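Local coordinates for protein heat shock protease HtrA (Thermotoga maritima, PDB 1L1J) that probably cleaves proteins as an ATP-independent serine endopeptidase of the heat-shock response, the chain here being its trypsin-like protease domain, at residues Val18-Val23 / Asp80-Thr85. Numbering follows the deposited sequence.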
loop_
_atom_site.group_PDB
_atom_site.type_symbol
_atom_site.label_atom_id
_atom_site.label_comp_id
_atom_site.label_asym_id
_atom_site.label_seq_id
_atom_site.Cartn_x
_atom_site.Cartn_y
_atom_site.Cartn_z
ATOM N N VAL A 18 1.861 -2.603 7.486
ATOM C CA VAL A 18 1.880 -4.058 7.519
ATOM C C VAL A 18 2.152 -4.759 6.205
ATOM O O VAL A 18 2.182 -4.145 5.147
ATOM C CB VAL A 18 0.536 -4.612 8.033
ATOM C CG1 VAL A 18 0.099 -3.879 9.279
ATOM C CG2 VAL A 18 -0.518 -4.485 6.945
ATOM N N LYS A 19 2.325 -6.072 6.312
ATOM C CA LYS A 19 2.575 -6.972 5.191
ATOM C C LYS A 19 1.258 -7.707 4.902
ATOM O O LYS A 19 0.403 -7.821 5.778
ATOM C CB LYS A 19 3.660 -7.986 5.589
ATOM C CG LYS A 19 3.699 -9.263 4.752
ATOM C CD LYS A 19 4.554 -10.342 5.415
ATOM C CE LYS A 19 4.488 -11.665 4.632
ATOM N NZ LYS A 19 5.128 -12.819 5.343
ATOM N N ILE A 20 1.086 -8.203 3.684
ATOM C CA ILE A 20 -0.132 -8.919 3.355
ATOM C C ILE A 20 0.163 -10.086 2.416
ATOM O O ILE A 20 0.356 -9.905 1.210
ATOM C CB ILE A 20 -1.173 -7.974 2.717
ATOM C CG1 ILE A 20 -1.499 -6.844 3.696
ATOM C CG2 ILE A 20 -2.437 -8.746 2.374
ATOM C CD1 ILE A 20 -2.524 -5.873 3.203
ATOM N N ASP A 21 0.216 -11.285 2.993
ATOM C CA ASP A 21 0.495 -12.501 2.239
ATOM C C ASP A 21 -0.747 -13.378 2.162
ATOM O O ASP A 21 -1.414 -13.619 3.165
ATOM C CB ASP A 21 1.679 -13.270 2.866
ATOM C CG ASP A 21 1.592 -13.376 4.394
ATOM O OD1 ASP A 21 1.355 -12.348 5.066
ATOM O OD2 ASP A 21 1.787 -14.491 4.932
ATOM N N VAL A 22 -1.046 -13.836 0.949
ATOM C CA VAL A 22 -2.213 -14.669 0.669
ATOM C C VAL A 22 -1.793 -15.981 0.001
ATOM O O VAL A 22 -1.268 -15.974 -1.117
ATOM C CB VAL A 22 -3.186 -13.905 -0.264
ATOM C CG1 VAL A 22 -4.356 -14.796 -0.669
ATOM C CG2 VAL A 22 -3.674 -12.649 0.436
ATOM N N VAL A 23 -2.030 -17.103 0.684
ATOM C CA VAL A 23 -1.659 -18.419 0.157
ATOM C C VAL A 23 -2.423 -18.791 -1.120
ATOM O O VAL A 23 -3.488 -18.234 -1.405
ATOM C CB VAL A 23 -1.877 -19.527 1.218
ATOM C CG1 VAL A 23 -1.482 -20.889 0.650
ATOM C CG2 VAL A 23 -1.056 -19.222 2.458
ATOM N N ASP A 80 -9.669 -15.287 0.301
ATOM C CA ASP A 80 -10.232 -16.170 1.315
ATOM C C ASP A 80 -9.213 -16.336 2.437
ATOM O O ASP A 80 -9.549 -16.294 3.626
ATOM C CB ASP A 80 -10.516 -17.538 0.684
ATOM C CG ASP A 80 -9.272 -18.148 0.012
ATOM O OD1 ASP A 80 -8.359 -18.623 0.728
ATOM O OD2 ASP A 80 -9.200 -18.141 -1.238
ATOM N N ASN A 81 -7.961 -16.520 2.025
ATOM C CA ASN A 81 -6.838 -16.720 2.926
ATOM C C ASN A 81 -5.971 -15.463 2.945
ATOM O O ASN A 81 -5.119 -15.277 2.077
ATOM C CB ASN A 81 -6.017 -17.922 2.444
ATOM C CG ASN A 81 -4.801 -18.186 3.308
ATOM O OD1 ASN A 81 -4.915 -18.633 4.453
ATOM N ND2 ASN A 81 -3.625 -17.904 2.763
ATOM N N ILE A 82 -6.187 -14.607 3.938
ATOM C CA ILE A 82 -5.427 -13.369 4.046
ATOM C C ILE A 82 -4.604 -13.327 5.322
ATOM O O ILE A 82 -5.155 -13.395 6.419
ATOM C CB ILE A 82 -6.361 -12.156 4.049
ATOM C CG1 ILE A 82 -7.324 -12.246 2.867
ATOM C CG2 ILE A 82 -5.543 -10.873 3.990
ATOM C CD1 ILE A 82 -8.399 -11.185 2.882
ATOM N N THR A 83 -3.289 -13.189 5.176
ATOM C CA THR A 83 -2.388 -13.138 6.327
ATOM C C THR A 83 -1.742 -11.750 6.482
ATOM O O THR A 83 -1.164 -11.208 5.537
ATOM C CB THR A 83 -1.262 -14.215 6.207
ATOM O OG1 THR A 83 -1.839 -15.486 5.863
ATOM C CG2 THR A 83 -0.501 -14.350 7.534
ATOM N N VAL A 84 -1.846 -11.181 7.679
ATOM C CA VAL A 84 -1.270 -9.871 7.953
ATOM C C VAL A 84 -0.127 -9.966 8.955
ATOM O O VAL A 84 -0.300 -10.489 10.056
ATOM C CB VAL A 84 -2.337 -8.894 8.497
ATOM C CG1 VAL A 84 -1.673 -7.727 9.223
ATOM C CG2 VAL A 84 -3.168 -8.370 7.347
ATOM N N THR A 85 1.039 -9.457 8.575
ATOM C CA THR A 85 2.194 -9.494 9.465
ATOM C C THR A 85 2.590 -8.061 9.877
ATOM O O THR A 85 2.591 -7.146 9.049
ATOM C CB THR A 85 3.389 -10.211 8.781
ATOM O OG1 THR A 85 2.939 -11.439 8.186
ATOM C CG2 THR A 85 4.477 -10.517 9.801
#
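The carbonyl oxygen of Thr83 accepts the backbone N-H of Asp21, O to N 2.9 Å, and also takes a CA-H...O contact from Ile20. The return bond, from Thr83 N to Asp21 O, is 2.8 Å long and closes the ring of this hydrogen-bonded antiparallel pair. Two residues along, Lys19 N bonds to Thr85 O at 3.0 Å, answered by a weak bond from Thr85 N to Lys19 O. Between these rings Ile20 and Val84 form the non-hydrogen-bonded pair, and the CA-H of Val84 turns to Lys19 O.

On the face carrying Lys19, Asp21, Thr83 and Thr85, the lysine chain is extended, with CG anti to the backbone N (chi1 160°). It runs beside Thr85, pointing the same way, and its CD meets OG1 of Thr85 at 3.4 Å. The Asp21 carboxylate crosses over Thr83, OD2 lying 3.3 Å from CB of Thr83. Lys19 NZ stands 3.8 Å from Asp21 OD2, a long salt bridge within the one strand that is probably weak.

The other face is apolar and buried: CG2 of Ile20 and CG2 of Ile82 meet side by side at 4.1 Å, Val18 packs on CG1 of Val84, and Val75 and Val76 of helix 73-76 lie against Ile20. Strand 54-64 flanks 18-23, and strand 91-93 flanks 83-85. The two strands are neighbours in the antiparallel N-terminal beta-barrel of the chymotrypsin-like fold, their apolar face turned to helix 73-76, which carries the predicted charge-relay residue His74.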